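Local structure of fibronectin type III domain-containing protein (Simiduia agarivorans, 6P2K) at residues B[77-82]-B[129-134]; B[201-206]-B[250-255]; B[447-452]-B[472-477]; B[623-628]-B[773-778]. The protein belongs to glycoside hydrolase family 74 and, as in relatives of that family, probably cleaves the beta-glucan backbone of xyloglucan-type plant polysaccharides. All blocks are in the same frame, centred on the assembly; numbering follows the deposited sequence.

Overall arrangement
The chain folds into two seven-bladed beta-propellers, and the four contacts follow one another in series. Contacts 1 and 2 belong to the N-terminal propeller, contacts 3 and 4 to the C-terminal one. Contact 1 bridges two neighbouring blades and faces the other propeller; contact 2 lies at the surface, its centre about 32 Å from that of contact 1. Contact 3 is within a single blade, about 31 Å from contact 1 centre to centre, across the middle of the chain. Contact 4 joins a hairpin turn to the C-terminal tail, its centre about 73 Å from that of contact 2. Contacts 1 and 3 are central, each near a zinc site, while contacts 2 and 4 are peripheral.

Contact 1: residues B[77-82]-B[129-134]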
loop_
_atom_site.group_PDB
_atom_site.type_symbol
_atom_site.label_atom_id
_atom_site.label_comp_id
_atom_site.label_asym_id
_atom_site.label_seq_id
_atom_site.Cartn_x
_atom_site.Cartn_y
_atom_site.Cartn_z
ATOM N N THR B 77 33.958 -49.620 1.716
ATOM C CA THR B 77 34.070 -48.483 0.811
ATOM C C THR B 77 34.344 -48.967 -0.610
ATOM O O THR B 77 34.503 -50.161 -0.874
ATOM C CB THR B 77 35.178 -47.520 1.250
ATOM O OG1 THR B 77 36.457 -48.111 0.997
ATOM C CG2 THR B 77 35.054 -47.193 2.725
ATOM N N LEU B 78 34.408 -48.000 -1.527
ATOM C CA LEU B 78 34.672 -48.309 -2.927
ATOM C C LEU B 78 36.057 -48.909 -3.117
ATOM O O LEU B 78 36.286 -49.642 -4.086
ATOM C CB LEU B 78 34.510 -47.044 -3.771
ATOM C CG LEU B 78 34.644 -47.147 -5.291
ATOM C CD1 LEU B 78 33.601 -48.095 -5.867
ATOM C CD2 LEU B 78 34.536 -45.769 -5.930
ATOM N N TYR B 79 36.991 -48.623 -2.209
ATOM C CA TYR B 79 38.342 -49.160 -2.302
ATOM C C TYR B 79 38.597 -50.310 -1.335
ATOM O O TYR B 79 39.725 -50.808 -1.267
ATOM C CB TYR B 79 39.378 -48.056 -2.079
ATOM C CG TYR B 79 40.745 -48.401 -2.637
ATOM C CD1 TYR B 79 40.944 -48.533 -4.004
ATOM C CD2 TYR B 79 41.831 -48.610 -1.796
ATOM C CE1 TYR B 79 42.189 -48.856 -4.523
ATOM C CE2 TYR B 79 43.083 -48.935 -2.307
ATOM C CZ TYR B 79 43.254 -49.056 -3.671
ATOM O OH TYR B 79 44.491 -49.375 -4.188
ATOM N N GLY B 80 37.592 -50.747 -0.587
ATOM C CA GLY B 80 37.729 -51.936 0.223
ATOM C C GLY B 80 37.318 -51.712 1.661
ATOM O O GLY B 80 36.952 -50.614 2.078
ATOM N N LEU B 81 37.394 -52.796 2.426
ATOM C CA LEU B 81 36.984 -52.781 3.822
ATOM C C LEU B 81 38.005 -52.042 4.680
ATOM O O LEU B 81 39.215 -52.145 4.462
ATOM C CB LEU B 81 36.816 -54.218 4.321
ATOM C CG LEU B 81 35.961 -54.519 5.551
ATOM C CD1 LEU B 81 34.497 -54.225 5.278
ATOM C CD2 LEU B 81 36.149 -55.972 5.945
ATOM N N HIS B 82 37.506 -51.286 5.654
ATOM C CA HIS B 82 38.324 -50.692 6.701
ATOM C C HIS B 82 37.928 -51.298 8.041
ATOM O O HIS B 82 36.800 -51.762 8.225
ATOM C CB HIS B 82 38.160 -49.165 6.762
ATOM C CG HIS B 82 38.638 -48.449 5.537
ATOM N ND1 HIS B 82 38.082 -48.649 4.292
ATOM C CD2 HIS B 82 39.610 -47.522 5.370
ATOM C CE1 HIS B 82 38.695 -47.881 3.409
ATOM N NE2 HIS B 82 39.626 -47.185 4.038
ATOM N N GLY B 129 33.967 -48.313 -11.565
ATOM C CA GLY B 129 35.181 -48.333 -12.349
ATOM C C GLY B 129 36.225 -47.295 -12.003
ATOM O O GLY B 129 37.250 -47.222 -12.689
ATOM N N LYS B 130 36.013 -46.496 -10.952
ATOM C CA LYS B 130 36.913 -45.377 -10.679
ATOM C C LYS B 130 38.328 -45.853 -10.366
ATOM O O LYS B 130 39.305 -45.186 -10.729
ATOM C CB LYS B 130 36.365 -44.526 -9.533
ATOM C CG LYS B 130 35.083 -43.770 -9.861
ATOM C CD LYS B 130 35.319 -42.627 -10.838
ATOM C CE LYS B 130 34.058 -41.787 -11.005
ATOM N NZ LYS B 130 34.168 -40.798 -12.117
ATOM N N PHE B 131 38.463 -46.998 -9.695
ATOM C CA PHE B 131 39.771 -47.565 -9.387
ATOM C C PHE B 131 40.078 -48.809 -10.218
ATOM O O PHE B 131 40.894 -49.641 -9.807
ATOM C CB PHE B 131 39.882 -47.895 -7.898
ATOM C CG PHE B 131 39.761 -46.701 -6.992
ATOM C CD1 PHE B 131 40.853 -45.883 -6.748
ATOM C CD2 PHE B 131 38.561 -46.413 -6.362
ATOM C CE1 PHE B 131 40.748 -44.793 -5.903
ATOM C CE2 PHE B 131 38.447 -45.323 -5.518
ATOM C CZ PHE B 131 39.543 -44.511 -5.288
ATOM N N GLY B 132 39.430 -48.961 -11.372
ATOM C CA GLY B 132 39.747 -50.020 -12.305
ATOM C C GLY B 132 38.895 -51.268 -12.194
ATOM O O GLY B 132 39.061 -52.180 -13.012
ATOM N N GLU B 133 38.001 -51.346 -11.214
ATOM C CA GLU B 133 37.138 -52.510 -11.099
ATOM C C GLU B 133 36.082 -52.506 -12.203
ATOM O O GLU B 133 35.820 -51.489 -12.849
ATOM C CB GLU B 133 36.460 -52.550 -9.727
ATOM C CG GLU B 133 37.317 -53.130 -8.610
ATOM C CD GLU B 133 36.520 -53.404 -7.345
ATOM O OE1 GLU B 133 36.374 -52.479 -6.516
ATOM O OE2 GLU B 133 36.042 -54.546 -7.177
ATOM N N THR B 134 35.477 -53.672 -12.421
ATOM C CA THR B 134 34.380 -53.814 -13.365
ATOM C C THR B 134 33.193 -54.463 -12.668
ATOM O O THR B 134 33.359 -55.287 -11.763
ATOM C CB THR B 134 34.772 -54.653 -14.600
ATOM O OG1 THR B 134 34.948 -56.024 -14.221
ATOM C CG2 THR B 134 36.058 -54.132 -15.223
#
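Lys130 meets Leu78 chiefly with its beta carbon: CB lies 4.2 Å from Leu78 CD2. It stands within a type I turn, closed by Gly132 N bonding to Gly129 O, that presents the next residue to the other segment. Phe131 carries the contact. Its CG sits beside the backbone N, anti to the carbonyl carbon (chi1 -62°), which starts the side chain toward residues 77-82. Tyr79 brings an edge to one ring face, with CD1 3.7 Å from Phe131 CG and offset toward the rim. The two rings form an edge-to-face pair, with centroids 4.9 Å apart and planes at 57°. Leu78 comes instead to the edge of the phenyl ring, its CD2 4.0 Å from Phe131 CE2. Tyr712 of the C-terminal propeller also meets the Phe131 ring, and Val684 of helix 681-684 touches it. The arrangement joins neighbouring propeller blades: the type I turn Thr77-Gly80 links strands 72-77 and 80-84, whereas residues 129-134 lie in the long loop between strands 114-119 and 139-144 of the next blade. An alanine at Phe131 would probably leave the Tyr79 edge without its aromatic face and open a gap beside Leu78 CD2. Beyond Gly132, Glu133 extends its carboxylate toward Leu78, OE1 stopping 3.7 Å from Leu78 O. That carboxylate is held by other partners, OE2 in a salt bridge to Arg164 and OE1 accepting from Ser101 N. Within the Thr77-Gly80 turn, Thr77 OG1 accepts from Tyr79 N in an ST turn and donates to an in-plane lone pair of Gly80 O at 2.8 Å.

Contact 2: residues B[201-206]-B[250-255]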
loop_
_atom_site.group_PDB
_atom_site.type_symbol
_atom_site.label_atom_id
_atom_site.label_comp_id
_atom_site.label_asym_id
_atom_site.label_seq_id
_atom_site.Cartn_x
_atom_site.Cartn_y
_atom_site.Cartn_z
ATOM N N ALA B 201 17.139 -71.217 -7.513
ATOM C CA ALA B 201 16.385 -70.749 -8.665
ATOM C C ALA B 201 15.411 -69.659 -8.237
ATOM O O ALA B 201 14.664 -69.824 -7.268
ATOM C CB ALA B 201 15.635 -71.909 -9.318
ATOM N N GLY B 202 15.429 -68.534 -8.952
ATOM C CA GLY B 202 14.498 -67.477 -8.688
ATOM C C GLY B 202 13.100 -67.834 -9.155
ATOM O O GLY B 202 12.853 -68.924 -9.687
ATOM N N PRO B 203 12.165 -66.901 -8.969
ATOM C CA PRO B 203 10.770 -67.180 -9.346
ATOM C C PRO B 203 10.565 -67.281 -10.843
ATOM O O PRO B 203 9.620 -67.953 -11.278
ATOM C CB PRO B 203 9.997 -65.988 -8.758
ATOM C CG PRO B 203 11.007 -65.192 -7.954
ATOM C CD PRO B 203 12.342 -65.512 -8.530
ATOM N N ASP B 204 11.417 -66.637 -11.639
ATOM C CA ASP B 204 11.326 -66.686 -13.092
ATOM C C ASP B 204 12.608 -66.136 -13.700
ATOM O O ASP B 204 12.649 -64.983 -14.140
ATOM C CB ASP B 204 10.110 -65.897 -13.585
ATOM C CG ASP B 204 9.901 -66.022 -15.078
ATOM O OD1 ASP B 204 9.896 -67.163 -15.589
ATOM O OD2 ASP B 204 9.731 -64.982 -15.742
ATOM N N ASP B 205 13.662 -66.955 -13.726
ATOM C CA ASP B 205 14.968 -66.488 -14.173
ATOM C C ASP B 205 15.036 -66.247 -15.673
ATOM O O ASP B 205 16.057 -65.746 -16.155
ATOM C CB ASP B 205 16.047 -67.486 -13.753
ATOM C CG ASP B 205 16.146 -67.627 -12.249
ATOM O OD1 ASP B 205 15.492 -66.832 -11.543
ATOM O OD2 ASP B 205 16.878 -68.519 -11.771
ATOM N N ALA B 206 13.982 -66.581 -16.415
ATOM C CA ALA B 206 13.970 -66.285 -17.841
ATOM C C ALA B 206 13.895 -64.784 -18.091
ATOM O O ALA B 206 14.511 -64.275 -19.036
ATOM C CB ALA B 206 12.804 -67.003 -18.520
ATOM N N ILE B 250 11.707 -74.558 -2.137
ATOM C CA ILE B 250 11.737 -73.378 -2.986
ATOM C C ILE B 250 10.436 -73.352 -3.779
ATOM O O ILE B 250 10.144 -74.263 -4.564
ATOM C CB ILE B 250 12.979 -73.358 -3.888
ATOM C CG1 ILE B 250 14.087 -72.513 -3.248
ATOM C CG2 ILE B 250 12.656 -72.734 -5.242
ATOM C CD1 ILE B 250 14.366 -72.834 -1.786
ATOM N N ASN B 251 9.620 -72.331 -3.528
ATOM C CA ASN B 251 8.264 -72.248 -4.046
ATOM C C ASN B 251 7.812 -70.796 -3.981
ATOM O O ASN B 251 7.042 -70.418 -3.094
ATOM C CB ASN B 251 7.328 -73.157 -3.245
ATOM C CG ASN B 251 5.976 -73.338 -3.903
ATOM O OD1 ASN B 251 5.864 -73.296 -5.129
ATOM N ND2 ASN B 251 4.943 -73.538 -3.095
ATOM N N TRP B 252 8.316 -69.974 -4.899
ATOM C CA TRP B 252 8.123 -68.533 -4.816
ATOM C C TRP B 252 6.682 -68.152 -5.112
ATOM O O TRP B 252 6.089 -68.598 -6.101
ATOM C CB TRP B 252 9.049 -67.814 -5.792
ATOM C CG TRP B 252 10.509 -67.884 -5.462
ATOM C CD1 TRP B 252 11.445 -68.690 -6.047
ATOM C CD2 TRP B 252 11.209 -67.100 -4.488
ATOM N NE1 TRP B 252 12.680 -68.462 -5.491
ATOM C CE2 TRP B 252 12.563 -67.492 -4.533
ATOM C CE3 TRP B 252 10.821 -66.112 -3.580
ATOM C CZ2 TRP B 252 13.530 -66.925 -3.704
ATOM C CZ3 TRP B 252 11.781 -65.551 -2.759
ATOM C CH2 TRP B 252 13.121 -65.959 -2.826
ATOM N N GLN B 253 6.140 -67.297 -4.262
ATOM C CA GLN B 253 4.836 -66.688 -4.436
ATOM C C GLN B 253 5.058 -65.199 -4.596
ATOM O O GLN B 253 5.706 -64.589 -3.741
ATOM C CB GLN B 253 3.978 -66.943 -3.203
ATOM C CG GLN B 253 4.055 -68.379 -2.740
ATOM C CD GLN B 253 3.329 -69.338 -3.684
ATOM O OE1 GLN B 253 3.965 -69.934 -4.566
ATOM N NE2 GLN B 253 2.014 -69.525 -3.485
ATOM N N GLN B 254 4.537 -64.614 -5.670
ATOM C CA GLN B 254 4.608 -63.166 -5.801
ATOM C C GLN B 254 3.677 -62.522 -4.783
ATOM O O GLN B 254 2.532 -62.954 -4.614
ATOM C CB GLN B 254 4.241 -62.735 -7.216
ATOM C CG GLN B 254 4.355 -61.242 -7.444
ATOM C CD GLN B 254 4.019 -60.840 -8.862
ATOM O OE1 GLN B 254 3.689 -59.685 -9.128
ATOM N NE2 GLN B 254 4.107 -61.791 -9.785
ATOM N N VAL B 255 4.170 -61.494 -4.093
ATOM C CA VAL B 255 3.407 -60.862 -3.022
ATOM C C VAL B 255 3.397 -59.352 -3.219
ATOM O O VAL B 255 3.694 -58.590 -2.291
ATOM C CB VAL B 255 3.980 -61.245 -1.645
ATOM C CG1 VAL B 255 3.510 -62.635 -1.248
ATOM C CG2 VAL B 255 5.501 -61.190 -1.667
#
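Trp252 and Pro203 meet with Pro203 CG over one face of the indole, the two side chains crossing at a slant, while Ala201 addresses the indole at its edge. Pro203 CG stands 3.9 Å from the centroid of the five-membered ring and 20° off its normal, a CH-pi contact. The proline is displaced toward the rim: its CG is 3.7 Å from Trp252 CG, and its CB packs 3.6 Å from Trp252 CB. Pro203 N lies over the face near Trp252 CD1, 3.5 Å from that atom. The CG of Trp252 is anti to the carbonyl carbon and beside the backbone N (chi1 -68°), which starts the side chain toward the loop, and chi2 of 102° turns the indole so that NE1 meets Ala201 O. NE1 donates to Ala201 O at 3.0 Å in the ring plane, meeting a lone pair in the plane of the carbonyl. The face contact and the edge bond together are likely to limit rotation of the indole. In the loop, Asp205 OD2 accepts from Gly202 N at 3.2 Å on its syn side and so braces the backbone that presents Ala201 O. Trp252 also packs on Leu223, Ala225 and Tyr243 of its own blade. The loop 201-206 leads from the outermost strand of one blade to the innermost strand 210-216 of the next. Trp252 precedes that next blade's outer strand, in a hairpin whose sequence and Thr245 OG1 bond to Asn251 N are consistent with a degenerate Asp box of a beta-propeller.

Contact 3: residues B[447-452]-B[472-477]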
loop_
_atom_site.group_PDB
_atom_site.type_symbol
_atom_site.label_atom_id
_atom_site.label_comp_id
_atom_site.label_asym_id
_atom_site.label_seq_id
_atom_site.Cartn_x
_atom_site.Cartn_y
_atom_site.Cartn_z
ATOM N N ASP B 447 19.842 -25.728 -9.931
ATOM C CA ASP B 447 21.263 -25.671 -10.263
ATOM C C ASP B 447 21.697 -24.216 -10.360
ATOM O O ASP B 447 21.155 -23.461 -11.170
ATOM C CB ASP B 447 21.549 -26.410 -11.575
ATOM C CG ASP B 447 23.027 -26.668 -11.789
ATOM O OD1 ASP B 447 23.699 -25.801 -12.389
ATOM O OD2 ASP B 447 23.515 -27.734 -11.355
ATOM N N VAL B 448 22.675 -23.827 -9.537
ATOM C CA VAL B 448 23.096 -22.430 -9.400
ATOM C C VAL B 448 24.624 -22.408 -9.419
ATOM O O VAL B 448 25.279 -22.506 -8.376
ATOM C CB VAL B 448 22.548 -21.777 -8.126
ATOM C CG1 VAL B 448 22.999 -20.325 -8.034
ATOM C CG2 VAL B 448 21.027 -21.866 -8.094
ATOM N N GLN B 449 25.205 -22.236 -10.608
ATOM C CA GLN B 449 26.646 -22.374 -10.787
ATOM C C GLN B 449 27.435 -21.100 -10.493
ATOM O O GLN B 449 28.666 -21.166 -10.411
ATOM C CB GLN B 449 26.953 -22.850 -12.214
ATOM C CG GLN B 449 26.521 -24.292 -12.469
ATOM C CD GLN B 449 26.822 -24.782 -13.878
ATOM O OE1 GLN B 449 27.800 -24.372 -14.502
ATOM N NE2 GLN B 449 25.978 -25.677 -14.382
ATOM N N ALA B 450 26.776 -19.955 -10.320
ATOM C CA ALA B 450 27.496 -18.714 -10.070
ATOM C C ALA B 450 26.596 -17.735 -9.330
ATOM O O ALA B 450 25.415 -17.602 -9.657
ATOM C CB ALA B 450 27.994 -18.088 -11.380
ATOM N N VAL B 451 27.167 -17.055 -8.331
ATOM C CA VAL B 451 26.490 -15.997 -7.589
ATOM C C VAL B 451 27.470 -14.852 -7.364
ATOM O O VAL B 451 28.689 -15.047 -7.361
ATOM C CB VAL B 451 25.927 -16.492 -6.234
ATOM C CG1 VAL B 451 24.760 -17.449 -6.448
ATOM C CG2 VAL B 451 27.020 -17.158 -5.404
ATOM N N ASP B 452 26.925 -13.650 -7.171
ATOM C CA ASP B 452 27.716 -12.462 -6.862
ATOM C C ASP B 452 26.775 -11.393 -6.318
ATOM O O ASP B 452 25.554 -11.561 -6.310
ATOM C CB ASP B 452 28.483 -11.958 -8.093
ATOM C CG ASP B 452 29.810 -11.301 -7.731
ATOM O OD1 ASP B 452 29.986 -10.906 -6.555
ATOM O OD2 ASP B 452 30.680 -11.176 -8.624
ATOM N N GLY B 472 23.889 -31.647 -11.693
ATOM C CA GLY B 472 24.728 -30.746 -12.452
ATOM C C GLY B 472 24.324 -30.560 -13.898
ATOM O O GLY B 472 24.995 -29.810 -14.619
ATOM N N GLY B 473 23.252 -31.213 -14.346
ATOM C CA GLY B 473 22.806 -31.089 -15.720
ATOM C C GLY B 473 21.979 -29.843 -15.964
ATOM O O GLY B 473 20.804 -29.933 -16.335
ATOM N N ALA B 474 22.593 -28.676 -15.758
ATOM C CA ALA B 474 21.901 -27.403 -15.926
ATOM C C ALA B 474 21.368 -27.257 -17.346
ATOM O O ALA B 474 22.085 -27.494 -18.323
ATOM C CB ALA B 474 22.847 -26.250 -15.594
ATOM N N HIS B 475 20.103 -26.851 -17.460
ATOM C CA HIS B 475 19.450 -26.860 -18.765
ATOM C C HIS B 475 19.847 -25.666 -19.622
ATOM O O HIS B 475 20.012 -25.812 -20.838
ATOM C CB HIS B 475 17.931 -26.915 -18.595
ATOM C CG HIS B 475 17.435 -28.230 -18.085
ATOM N ND1 HIS B 475 16.369 -28.342 -17.219
ATOM C CD2 HIS B 475 17.872 -29.492 -18.309
ATOM C CE1 HIS B 475 16.165 -29.618 -16.939
ATOM N NE2 HIS B 475 17.065 -30.335 -17.587
ATOM N N ASN B 476 20.004 -24.484 -19.025
ATOM C CA ASN B 476 20.276 -23.289 -19.815
ATOM C C ASN B 476 20.761 -22.172 -18.900
ATOM O O ASN B 476 20.783 -22.305 -17.675
ATOM C CB ASN B 476 19.036 -22.845 -20.597
ATOM C CG ASN B 476 17.767 -22.943 -19.779
ATOM O OD1 ASN B 476 17.621 -22.278 -18.751
ATOM N ND2 ASN B 476 16.841 -23.781 -20.227
ATOM N N GLY B 477 21.157 -21.062 -19.522
ATOM C CA GLY B 477 21.593 -19.891 -18.785
ATOM C C GLY B 477 20.436 -18.953 -18.509
ATOM O O GLY B 477 19.669 -18.614 -19.413
HETATM O O HOH W 1 21.853 -29.624 -10.429
HETATM O O HOH W 2 26.251 -27.459 -16.672
#
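Asp447 and Gln449 close their polar ends round the methyl group of Ala474. Asp447 OD1 is 3.3 Å from Ala474 CB and Gln449 NE2 is 3.4 Å from the same carbon, while Asp447 OD2 lies 3.4 Å from Gly472 CA. The two polar groups are tied to each other: Gln449 NE2 donates to Asp447 OD1 at 3.0 Å (155°), close to the amide plane and on the syn side of the carboxylate. Two waters carry the polar link to the loop. One donates to Asp447 OD2 at 2.7 Å and accepts from Gly472 N; the other accepts from Gln449 NE2 and donates weakly to Gly472 O. Further out, Tyr404 OH bonds to Asp447 OD2, and Val510 packs on both Gln449 and Ala474. An alanine in place of Asp447 would probably leave the Gln449 amide and Tyr404 hydroxyl without this partner and the Gly472 water less firmly held. The contact joins the first strand of a propeller blade, 447-456, to the loop between that blade's second and third strands. It borders a metal site: the Gln449 side chain is about 7 Å from those of Asp405 and Asp513, which bind a zinc ion.

Contact 4: residues B[623-628]-B[773-778]; sequences WAYNGT and GMNMDP
The hairpin turn between the first two strands of a C-terminal-propeller blade, 618-625 and 628-634, meets the tail that follows the last propeller strand, 765-770, chiefly through Tyr625 and Asp777, with the backbone N-H of Asn626 giving the direct hydrogen bond. The turn is of type I', running from Tyr625 to Thr628, with Asn626 and Gly627 both at positive phi. Asn626 N donates to Asp777 OD1 at 2.9 Å. That bond is nearly straight (166°) and uses the syn lone pair of the oxygen; a weak second one, 3.5 Å long, reaches Asp777 OD2 from the same Asn626 N. Asp777 OD2 also lies 3.6 Å from Tyr625 CA. One residue back, Ala624 O accepts from a water at 2.8 Å, and this water accepts in turn from Asp777 N, so the aspartate is held at both backbone and side chain. Tyr625 CG is anti to its backbone N (chi1 171°), and the ring leans toward the tail: CE1 comes 3.5 Å from Asn775 O, and OH is 3.9 Å from Asn775 CB. Asn626 CB sits over the centre of one face of that ring. Asn701, in a neighbouring hairpin, touches Tyr625 and accepts from Asn775 N through OD1. Because the turn gives the N-H of Asn626 and the strand before it the carbonyl of Ala624, the direct bond and the water bridge probably depend more on the backbone shape of residues 623-628 than on the Asn626 side chain, and the carboxylate of a surface residue has a main-chain N-H as its donor.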
loop_
_atom_site.group_PDB
_atom_site.type_symbol
_atom_site.label_atom_id
_atom_site.label_comp_id
_atom_site.label_asym_id
_atom_site.label_seq_id
_atom_site.Cartn_x
_atom_site.Cartn_y
_atom_site.Cartn_z
ATOM N N TRP B 623 43.191 -8.600 -8.906
ATOM C CA TRP B 623 42.967 -7.750 -7.744
ATOM C C TRP B 623 44.132 -6.779 -7.611
ATOM O O TRP B 623 45.174 -6.935 -8.252
ATOM C CB TRP B 623 42.778 -8.585 -6.473
ATOM C CG TRP B 623 44.043 -9.120 -5.872
ATOM C CD1 TRP B 623 44.744 -8.581 -4.835
ATOM C CD2 TRP B 623 44.746 -10.310 -6.258
ATOM N NE1 TRP B 623 45.843 -9.356 -4.552
ATOM C CE2 TRP B 623 45.868 -10.424 -5.411
ATOM C CE3 TRP B 623 44.539 -11.288 -7.238
ATOM C CZ2 TRP B 623 46.781 -11.476 -5.514
ATOM C CZ3 TRP B 623 45.446 -12.330 -7.341
ATOM C CH2 TRP B 623 46.555 -12.415 -6.483
ATOM N N ALA B 624 43.936 -5.767 -6.768
ATOM C CA ALA B 624 44.907 -4.703 -6.559
ATOM C C ALA B 624 45.350 -4.679 -5.103
ATOM O O ALA B 624 44.540 -4.887 -4.193
ATOM C CB ALA B 624 44.325 -3.337 -6.941
ATOM N N TYR B 625 46.637 -4.417 -4.888
ATOM C CA TYR B 625 47.169 -4.302 -3.532
ATOM C C TYR B 625 48.433 -3.460 -3.567
ATOM O O TYR B 625 49.414 -3.842 -4.215
ATOM C CB TYR B 625 47.456 -5.677 -2.930
ATOM C CG TYR B 625 48.216 -5.611 -1.624
ATOM C CD1 TYR B 625 47.670 -4.976 -0.515
ATOM C CD2 TYR B 625 49.480 -6.179 -1.502
ATOM C CE1 TYR B 625 48.362 -4.909 0.683
ATOM C CE2 TYR B 625 50.180 -6.119 -0.308
ATOM C CZ TYR B 625 49.615 -5.483 0.782
ATOM O OH TYR B 625 50.304 -5.418 1.971
ATOM N N ASN B 626 48.404 -2.319 -2.873
ATOM C CA ASN B 626 49.573 -1.458 -2.672
ATOM C C ASN B 626 50.202 -1.034 -3.999
ATOM O O ASN B 626 51.422 -1.062 -4.178
ATOM C CB ASN B 626 50.603 -2.138 -1.767
ATOM C CG ASN B 626 51.631 -1.166 -1.226
ATOM O OD1 ASN B 626 51.350 0.022 -1.053
ATOM N ND2 ASN B 626 52.834 -1.661 -0.963
ATOM N N GLY B 627 49.350 -0.630 -4.937
ATOM C CA GLY B 627 49.799 -0.074 -6.196
ATOM C C GLY B 627 50.138 -1.076 -7.278
ATOM O O GLY B 627 50.636 -0.672 -8.335
ATOM N N THR B 628 49.897 -2.362 -7.053
ATOM C CA THR B 628 50.142 -3.393 -8.051
ATOM C C THR B 628 48.835 -4.104 -8.363
ATOM O O THR B 628 48.047 -4.397 -7.458
ATOM C CB THR B 628 51.189 -4.406 -7.566
ATOM O OG1 THR B 628 52.450 -3.747 -7.401
ATOM C CG2 THR B 628 51.349 -5.543 -8.565
ATOM N N GLY B 773 47.009 -11.833 9.700
ATOM C CA GLY B 773 48.045 -11.078 9.018
ATOM C C GLY B 773 47.692 -10.643 7.615
ATOM O O GLY B 773 48.592 -10.464 6.786
ATOM N N MET B 774 46.407 -10.471 7.320
ATOM C CA MET B 774 45.972 -9.982 6.017
ATOM C C MET B 774 45.903 -8.461 6.011
ATOM O O MET B 774 45.456 -7.842 6.988
ATOM C CB MET B 774 44.605 -10.572 5.660
ATOM C CG MET B 774 44.165 -10.287 4.245
ATOM S SD MET B 774 43.002 -11.516 3.629
ATOM C CE MET B 774 42.782 -10.946 1.946
ATOM N N ASN B 775 46.364 -7.858 4.913
ATOM C CA ASN B 775 46.265 -6.421 4.708
ATOM C C ASN B 775 45.629 -6.117 3.362
ATOM O O ASN B 775 45.916 -6.776 2.359
ATOM C CB ASN B 775 47.651 -5.756 4.833
ATOM C CG ASN B 775 48.283 -5.995 6.197
ATOM O OD1 ASN B 775 47.614 -5.819 7.215
ATOM N ND2 ASN B 775 49.556 -6.386 6.229
ATOM N N MET B 776 44.764 -5.110 3.357
ATOM C CA MET B 776 43.948 -4.765 2.209
ATOM C C MET B 776 44.189 -3.309 1.854
ATOM O O MET B 776 44.561 -2.500 2.712
ATOM C CB MET B 776 42.453 -4.965 2.508
ATOM C CG MET B 776 42.058 -6.363 2.909
ATOM S SD MET B 776 41.698 -7.372 1.470
ATOM C CE MET B 776 40.289 -6.483 0.812
ATOM N N ASP B 777 43.943 -2.945 0.620
ATOM C CA ASP B 777 43.895 -1.560 0.261
ATOM C C ASP B 777 42.574 -1.076 0.860
ATOM O O ASP B 777 41.603 -1.793 0.851
ATOM C CB ASP B 777 43.765 -1.391 -1.223
ATOM C CG ASP B 777 45.053 -1.513 -1.941
ATOM O OD1 ASP B 777 46.059 -1.667 -1.310
ATOM O OD2 ASP B 777 45.028 -1.449 -3.158
ATOM N N PRO B 778 42.527 0.140 1.394
ATOM C CA PRO B 778 41.229 0.570 1.912
ATOM C C PRO B 778 40.300 0.722 0.738
ATOM O O PRO B 778 40.676 1.268 -0.276
ATOM C CB PRO B 778 41.533 1.918 2.541
ATOM C CG PRO B 778 42.796 2.349 1.917
ATOM C CD PRO B 778 43.578 1.098 1.718
HETATM O O HOH W 3 43.723 -5.028 -1.564
#